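Local structure of alpha-Amylase (Thermotoga maritima, 2B5D) at residues 447-452 / 518-523; 485-490 / 506-511. The protein is named an alpha-amylase and belongs to glycoside hydrolase family 57, pairing a mixed-sheet region with a mostly helical C-terminal part. All blocks are in the same frame, centred on the assembly; numbering follows the deposited sequence.

Contact 1: 447-452 / 518-523; sequences RVLNQM and INFRVM
I518 and F520 rest against L449 and N450 on helix 443-458, where the loop after helix 502-511 returns to the helical C-terminal region and winds into a short 3-10 segment at 520-523. The contact is buried, an apolar pairing of L449 with F520 beside the side chain of N450. I518 comes first: its CB is directed toward the helix, and its CG2 lies 3.8 Å from the backbone O of N450, with CB of N450 only slightly farther off. N519 CB is directed away from the helix. Its OD1 accepts from the backbone N of R521 in an Asx turn at the start of the 3-10 segment, although the position of that nitrogen is less certain. F520 follows, packing against both L449 and N450. With CG set between the backbone N and the carbonyl carbon (chi1 72°), its ring lies against L449, whose CB is 3.6 Å from F520 CG. The amide end of N450 sits at the ring's edge, the two planes 50° apart. R521 CG lies over the opposite face from L449, toward the rim, and F520 CE2 lies over one face of the R521 guanidinium; NH2 continues to a salt bridge with E446, and NH1 to the backbone O of Y438. Across the ring from R521, L449 CD1 makes a CH-pi contact 3.8 Å from the F520 centroid, with CE1 its nearest ring atom.

Contact 2: 485-490 / 506-511; sequences IKRFLN and RYYEWT
R487 lays its aliphatic chain over one face of the Y508 ring, and this is the close-packed part of a helix pair: the axes of 485-490 and 506-511 approach to 11.7 Å and run roughly antiparallel, at 145°. CG of R487 makes a CH-pi contact, 4.0 Å from the centroid of the Y508 ring. The chain, extended from CG to NE, continues past the CE2 side of the ring. At the ring's far end N490 ND2 donates to Y508 OH at 2.8 Å, nearly straight at 173°; amide and ring are almost coplanar, and the hydroxyl also lies within the N490 amide plane. The same OH bonds to the backbone O of E20 of the second subunit, so the hydroxyl is gripped from two chains.

Beyond the ring the contact is looser. T511 CG2 lies over one face of the R487 guanidinium, 3.7 Å from NH1, while Y507 OH is 3.6 Å from R487 NH2. A water accepts from R487 NH1 at 3.0 Å and is weakly linked to T511 OG1; T511 OG1 and Y507 OH are both hydrogen-bonded to OE2 of E20 of their own chain, and R487 NH1 forms a salt bridge with D512. The Y507 ring stacks on Y507 of the second subunit. Behind the contact, F488 and I485 pack on helix 418-436, and R487 reaches E455 of helix 443-458.

How the contacts relate
Contacts 1 and 2 lie about 13 Å apart, centre to centre, on the same side of the chain's centre, both in the helical C-terminal region related to the C-terminal part of branching enzymes. Their segments follow the order 447-452, 485-490, 506-511, 518-523, so both segments of contact 2 fall in sequence between those of contact 1. Helix 443-458 connects them: while 518-523 packs on L449 and N450, R447 forms a salt bridge with E509, its NH2 2.7 Å from OE1, and M452 meets F488. Together they tie helices 443-458, 473-496 and 502-511 and the following loop into one bundle, with contact 2 at the interface with the second subunit and contact 1 within the chain.

Contact 1: 447-452 / 518-523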
loop_
_atom_site.group_PDB
_atom_site.type_symbol
_atom_site.label_atom_id
_atom_site.label_comp_id
_atom_site.label_asym_id
_atom_site.label_seq_id
_atom_site.Cartn_x
_atom_site.Cartn_y
_atom_site.Cartn_z
ATOM N N ARG A 447 -15.252 21.269 28.703
ATOM C CA ARG A 447 -14.118 20.427 28.325
ATOM C C ARG A 447 -14.333 19.681 26.982
ATOM O O ARG A 447 -13.419 19.603 26.140
ATOM C CB ARG A 447 -13.786 19.482 29.451
ATOM C CG ARG A 447 -13.020 20.157 30.573
ATOM C CD ARG A 447 -12.842 19.195 31.776
ATOM N NE ARG A 447 -12.057 18.013 31.416
ATOM C CZ ARG A 447 -12.231 16.791 31.915
ATOM N NH1 ARG A 447 -13.186 16.552 32.800
ATOM N NH2 ARG A 447 -11.451 15.795 31.508
ATOM N N VAL A 448 -15.553 19.212 26.755
ATOM C CA VAL A 448 -15.863 18.464 25.547
ATOM C C VAL A 448 -15.868 19.384 24.330
ATOM O O VAL A 448 -15.315 19.067 23.257
ATOM C CB VAL A 448 -17.209 17.712 25.706
ATOM C CG1 VAL A 448 -17.773 17.189 24.392
ATOM C CG2 VAL A 448 -17.047 16.547 26.738
ATOM N N LEU A 449 -16.509 20.530 24.496
ATOM C CA LEU A 449 -16.620 21.491 23.436
ATOM C C LEU A 449 -15.248 22.100 23.126
ATOM O O LEU A 449 -14.895 22.285 21.963
ATOM C CB LEU A 449 -17.676 22.530 23.805
ATOM C CG LEU A 449 -19.108 22.024 23.575
ATOM C CD1 LEU A 449 -20.147 23.034 24.094
ATOM C CD2 LEU A 449 -19.418 21.661 22.118
ATOM N N ASN A 450 -14.461 22.356 24.162
ATOM C CA ASN A 450 -13.102 22.823 23.994
ATOM C C ASN A 450 -12.190 21.847 23.212
ATOM O O ASN A 450 -11.329 22.278 22.448
ATOM C CB ASN A 450 -12.471 23.089 25.356
ATOM C CG ASN A 450 -12.930 24.388 25.999
ATOM O OD1 ASN A 450 -12.502 24.701 27.114
ATOM N ND2 ASN A 450 -13.783 25.142 25.320
ATOM N N GLN A 451 -12.350 20.547 23.434
ATOM C CA GLN A 451 -11.562 19.538 22.713
ATOM C C GLN A 451 -12.115 19.351 21.311
ATOM O O GLN A 451 -11.358 19.179 20.356
ATOM C CB GLN A 451 -11.488 18.198 23.488
ATOM C CG GLN A 451 -10.371 17.252 23.014
ATOM C CD GLN A 451 -9.003 17.800 23.308
ATOM O OE1 GLN A 451 -8.792 18.424 24.355
ATOM N NE2 GLN A 451 -8.050 17.571 22.394
ATOM N N MET A 452 -13.419 19.453 21.147
ATOM C CA MET A 452 -13.919 19.465 19.785
ATOM C C MET A 452 -13.258 20.559 18.912
ATOM O O MET A 452 -12.854 20.296 17.778
ATOM C CB MET A 452 -15.428 19.563 19.754
ATOM C CG MET A 452 -16.068 18.247 20.163
ATOM S SD MET A 452 -17.831 18.440 20.546
ATOM C CE MET A 452 -18.582 18.508 18.901
ATOM N N ILE A 518 -7.965 27.475 25.593
ATOM C CA ILE A 518 -8.986 27.780 24.597
ATOM C C ILE A 518 -10.391 27.881 25.243
ATOM O O ILE A 518 -10.645 27.352 26.346
ATOM C CB ILE A 518 -8.943 26.749 23.415
ATOM C CG1 ILE A 518 -9.435 27.357 22.090
ATOM C CG2 ILE A 518 -9.705 25.482 23.753
ATOM C CD1 ILE A 518 -9.374 26.380 20.882
ATOM N N ASN A 519 -11.312 28.521 24.545
ATOM C CA ASN A 519 -12.656 28.600 24.999
ATOM C C ASN A 519 -13.559 28.433 23.828
ATOM O O ASN A 519 -13.571 29.275 22.993
ATOM C CB ASN A 519 -12.918 30.001 25.565
ATOM C CG ASN A 519 -14.303 30.113 26.253
ATOM O OD1 ASN A 519 -15.350 29.641 25.738
ATOM N ND2 ASN A 519 -14.303 30.773 27.387
ATOM N N PHE A 520 -14.386 27.405 23.809
ATOM C CA PHE A 520 -15.175 27.060 22.631
ATOM C C PHE A 520 -16.059 28.182 22.220
ATOM O O PHE A 520 -16.600 28.159 21.115
ATOM C CB PHE A 520 -16.037 25.806 22.905
ATOM C CG PHE A 520 -17.213 26.052 23.854
ATOM C CD1 PHE A 520 -18.474 26.368 23.352
ATOM C CD2 PHE A 520 -17.035 25.982 25.251
ATOM C CE1 PHE A 520 -19.546 26.627 24.225
ATOM C CE2 PHE A 520 -18.097 26.225 26.122
ATOM C CZ PHE A 520 -19.348 26.553 25.598
ATOM N N ARG A 521 -16.277 29.132 23.153
ATOM C CA ARG A 521 -17.199 30.259 22.902
ATOM C C ARG A 521 -16.756 31.246 21.810
ATOM O O ARG A 521 -17.647 31.856 21.126
ATOM C CB ARG A 521 -17.700 30.901 24.209
ATOM C CG ARG A 521 -18.901 30.092 24.825
ATOM C CD ARG A 521 -19.313 30.523 26.247
ATOM N NE ARG A 521 -18.298 30.168 27.230
ATOM C CZ ARG A 521 -18.383 29.159 28.097
ATOM N NH1 ARG A 521 -19.476 28.421 28.193
ATOM N NH2 ARG A 521 -17.384 28.918 28.927
ATOM N N VAL A 522 -15.429 31.290 21.526
ATOM C CA VAL A 522 -14.954 31.934 20.267
ATOM C C VAL A 522 -15.820 31.612 19.066
ATOM O O VAL A 522 -15.966 32.439 18.152
ATOM C CB VAL A 522 -13.473 31.605 19.799
ATOM C CG1 VAL A 522 -12.450 32.600 20.341
ATOM C CG2 VAL A 522 -13.068 30.116 19.960
ATOM N N MET A 523 -16.418 30.430 19.032
ATOM C CA MET A 523 -17.187 30.018 17.814
ATOM C C MET A 523 -18.597 30.540 17.788
ATOM O O MET A 523 -19.334 30.377 16.802
ATOM C CB MET A 523 -17.198 28.499 17.651
ATOM C CG MET A 523 -15.787 27.902 17.383
ATOM S SD MET A 523 -15.140 28.441 15.780
ATOM C CE MET A 523 -16.301 27.762 14.551
#

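Contact 2: 485-490 / 506-511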
loop_
_atom_site.group_PDB
_atom_site.type_symbol
_atom_site.label_atom_id
_atom_site.label_comp_id
_atom_site.label_asym_id
_atom_site.label_seq_id
_atom_site.Cartn_x
_atom_site.Cartn_y
_atom_site.Cartn_z
ATOM N N ILE A 485 -10.647 14.309 12.469
ATOM C CA ILE A 485 -12.044 14.300 12.159
ATOM C C ILE A 485 -12.778 13.300 13.067
ATOM O O ILE A 485 -13.786 13.642 13.698
ATOM C CB ILE A 485 -12.297 13.986 10.671
ATOM C CG1 ILE A 485 -11.941 15.198 9.811
ATOM C CG2 ILE A 485 -13.773 13.631 10.433
ATOM C CD1 ILE A 485 -11.804 14.873 8.312
ATOM N N LYS A 486 -12.245 12.073 13.144
ATOM C CA LYS A 486 -12.820 10.975 13.904
ATOM C C LYS A 486 -12.915 11.301 15.389
ATOM O O LYS A 486 -13.943 11.036 16.002
ATOM C CB LYS A 486 -12.005 9.683 13.697
ATOM C CG LYS A 486 -12.566 8.464 14.477
ATOM C CD LYS A 486 -13.402 7.505 13.566
ATOM C CE LYS A 486 -13.682 6.076 14.197
ATOM N NZ LYS A 486 -14.758 6.085 15.276
ATOM N N ARG A 487 -11.843 11.855 15.963
ATOM C CA ARG A 487 -11.881 12.270 17.342
ATOM C C ARG A 487 -13.004 13.298 17.591
ATOM O O ARG A 487 -13.738 13.217 18.597
ATOM C CB ARG A 487 -10.504 12.810 17.757
ATOM C CG ARG A 487 -9.435 11.738 17.786
ATOM C CD ARG A 487 -8.127 12.207 18.406
ATOM N NE ARG A 487 -7.182 11.075 18.514
ATOM C CZ ARG A 487 -5.844 11.152 18.482
ATOM N NH1 ARG A 487 -5.220 12.329 18.302
ATOM N NH2 ARG A 487 -5.101 10.039 18.616
ATOM N N PHE A 488 -13.172 14.244 16.656
ATOM C CA PHE A 488 -14.219 15.251 16.783
ATOM C C PHE A 488 -15.603 14.600 16.759
ATOM O O PHE A 488 -16.485 14.970 17.555
ATOM C CB PHE A 488 -14.093 16.328 15.680
ATOM C CG PHE A 488 -15.224 17.343 15.658
ATOM C CD1 PHE A 488 -15.024 18.647 16.145
ATOM C CD2 PHE A 488 -16.457 17.011 15.128
ATOM C CE1 PHE A 488 -16.045 19.591 16.122
ATOM C CE2 PHE A 488 -17.493 17.941 15.096
ATOM C CZ PHE A 488 -17.286 19.246 15.600
ATOM N N LEU A 489 -15.812 13.656 15.842
ATOM C CA LEU A 489 -17.120 13.027 15.724
ATOM C C LEU A 489 -17.485 12.155 16.940
ATOM O O LEU A 489 -18.654 12.085 17.343
ATOM C CB LEU A 489 -17.193 12.183 14.474
ATOM C CG LEU A 489 -16.983 12.867 13.143
ATOM C CD1 LEU A 489 -16.714 11.812 12.057
ATOM C CD2 LEU A 489 -18.186 13.702 12.764
ATOM N N ASN A 490 -16.483 11.485 17.502
ATOM C CA ASN A 490 -16.653 10.769 18.743
ATOM C C ASN A 490 -17.145 11.675 19.833
ATOM O O ASN A 490 -18.093 11.335 20.525
ATOM C CB ASN A 490 -15.359 10.087 19.198
ATOM C CG ASN A 490 -15.025 8.873 18.365
ATOM O OD1 ASN A 490 -15.868 8.346 17.633
ATOM N ND2 ASN A 490 -13.773 8.449 18.433
ATOM N N ARG A 506 -10.344 12.463 28.391
ATOM C CA ARG A 506 -9.050 12.739 29.000
ATOM C C ARG A 506 -7.918 12.233 28.119
ATOM O O ARG A 506 -6.780 12.707 28.209
ATOM C CB ARG A 506 -8.937 12.027 30.342
ATOM C CG ARG A 506 -9.751 12.608 31.448
ATOM C CD ARG A 506 -9.052 12.299 32.782
ATOM N NE ARG A 506 -8.965 10.861 33.014
ATOM C CZ ARG A 506 -9.969 10.100 33.452
ATOM N NH1 ARG A 506 -9.769 8.787 33.615
ATOM N NH2 ARG A 506 -11.170 10.634 33.723
ATOM N N TYR A 507 -8.213 11.222 27.310
ATOM C CA TYR A 507 -7.171 10.663 26.466
ATOM C C TYR A 507 -6.884 11.752 25.421
ATOM O O TYR A 507 -5.769 12.258 25.345
ATOM C CB TYR A 507 -7.563 9.300 25.857
ATOM C CG TYR A 507 -6.674 8.957 24.693
ATOM C CD1 TYR A 507 -5.296 8.882 24.868
ATOM C CD2 TYR A 507 -7.197 8.757 23.409
ATOM C CE1 TYR A 507 -4.436 8.642 23.802
ATOM C CE2 TYR A 507 -6.344 8.509 22.332
ATOM C CZ TYR A 507 -4.968 8.456 22.537
ATOM O OH TYR A 507 -4.100 8.191 21.510
ATOM N N TYR A 508 -7.916 12.141 24.679
ATOM C CA TYR A 508 -7.885 13.291 23.769
ATOM C C TYR A 508 -7.273 14.588 24.333
ATOM O O TYR A 508 -6.441 15.228 23.669
ATOM C CB TYR A 508 -9.301 13.587 23.289
ATOM C CG TYR A 508 -9.909 12.511 22.427
ATOM C CD1 TYR A 508 -11.207 12.635 21.995
ATOM C CD2 TYR A 508 -9.194 11.362 22.057
ATOM C CE1 TYR A 508 -11.802 11.700 21.190
ATOM C CE2 TYR A 508 -9.788 10.365 21.237
ATOM C CZ TYR A 508 -11.112 10.549 20.821
ATOM O OH TYR A 508 -11.784 9.637 20.009
ATOM N N GLU A 509 -7.659 14.977 25.554
ATOM C CA GLU A 509 -7.055 16.163 26.184
ATOM C C GLU A 509 -5.545 16.046 26.330
ATOM O O GLU A 509 -4.824 17.041 26.341
ATOM C CB GLU A 509 -7.688 16.480 27.543
ATOM C CG GLU A 509 -9.058 17.090 27.444
ATOM C CD GLU A 509 -9.787 17.125 28.795
ATOM O OE1 GLU A 509 -9.527 16.227 29.626
ATOM O OE2 GLU A 509 -10.634 18.048 29.033
ATOM N N TRP A 510 -5.082 14.817 26.432
ATOM C CA TRP A 510 -3.677 14.521 26.723
ATOM C C TRP A 510 -2.863 14.468 25.459
ATOM O O TRP A 510 -1.771 14.998 25.416
ATOM C CB TRP A 510 -3.595 13.148 27.431
ATOM C CG TRP A 510 -2.235 12.561 27.623
ATOM C CD1 TRP A 510 -1.209 13.084 28.345
ATOM C CD2 TRP A 510 -1.785 11.283 27.140
ATOM N NE1 TRP A 510 -0.134 12.224 28.331
ATOM C CE2 TRP A 510 -0.468 11.102 27.611
ATOM C CE3 TRP A 510 -2.384 10.263 26.356
ATOM C CZ2 TRP A 510 0.286 9.936 27.329
ATOM C CZ3 TRP A 510 -1.640 9.126 26.058
ATOM C CH2 TRP A 510 -0.309 8.974 26.544
ATOM N N THR A 511 -3.383 13.779 24.446
ATOM C CA THR A 511 -2.623 13.602 23.239
ATOM C C THR A 511 -2.680 14.856 22.335
ATOM O O THR A 511 -1.665 15.261 21.708
ATOM C CB THR A 511 -2.988 12.279 22.480
ATOM O OG1 THR A 511 -2.061 12.112 21.401
ATOM C CG2 THR A 511 -4.387 12.286 21.928
HETATM O O HOH W 1 -2.287 12.734 18.082
#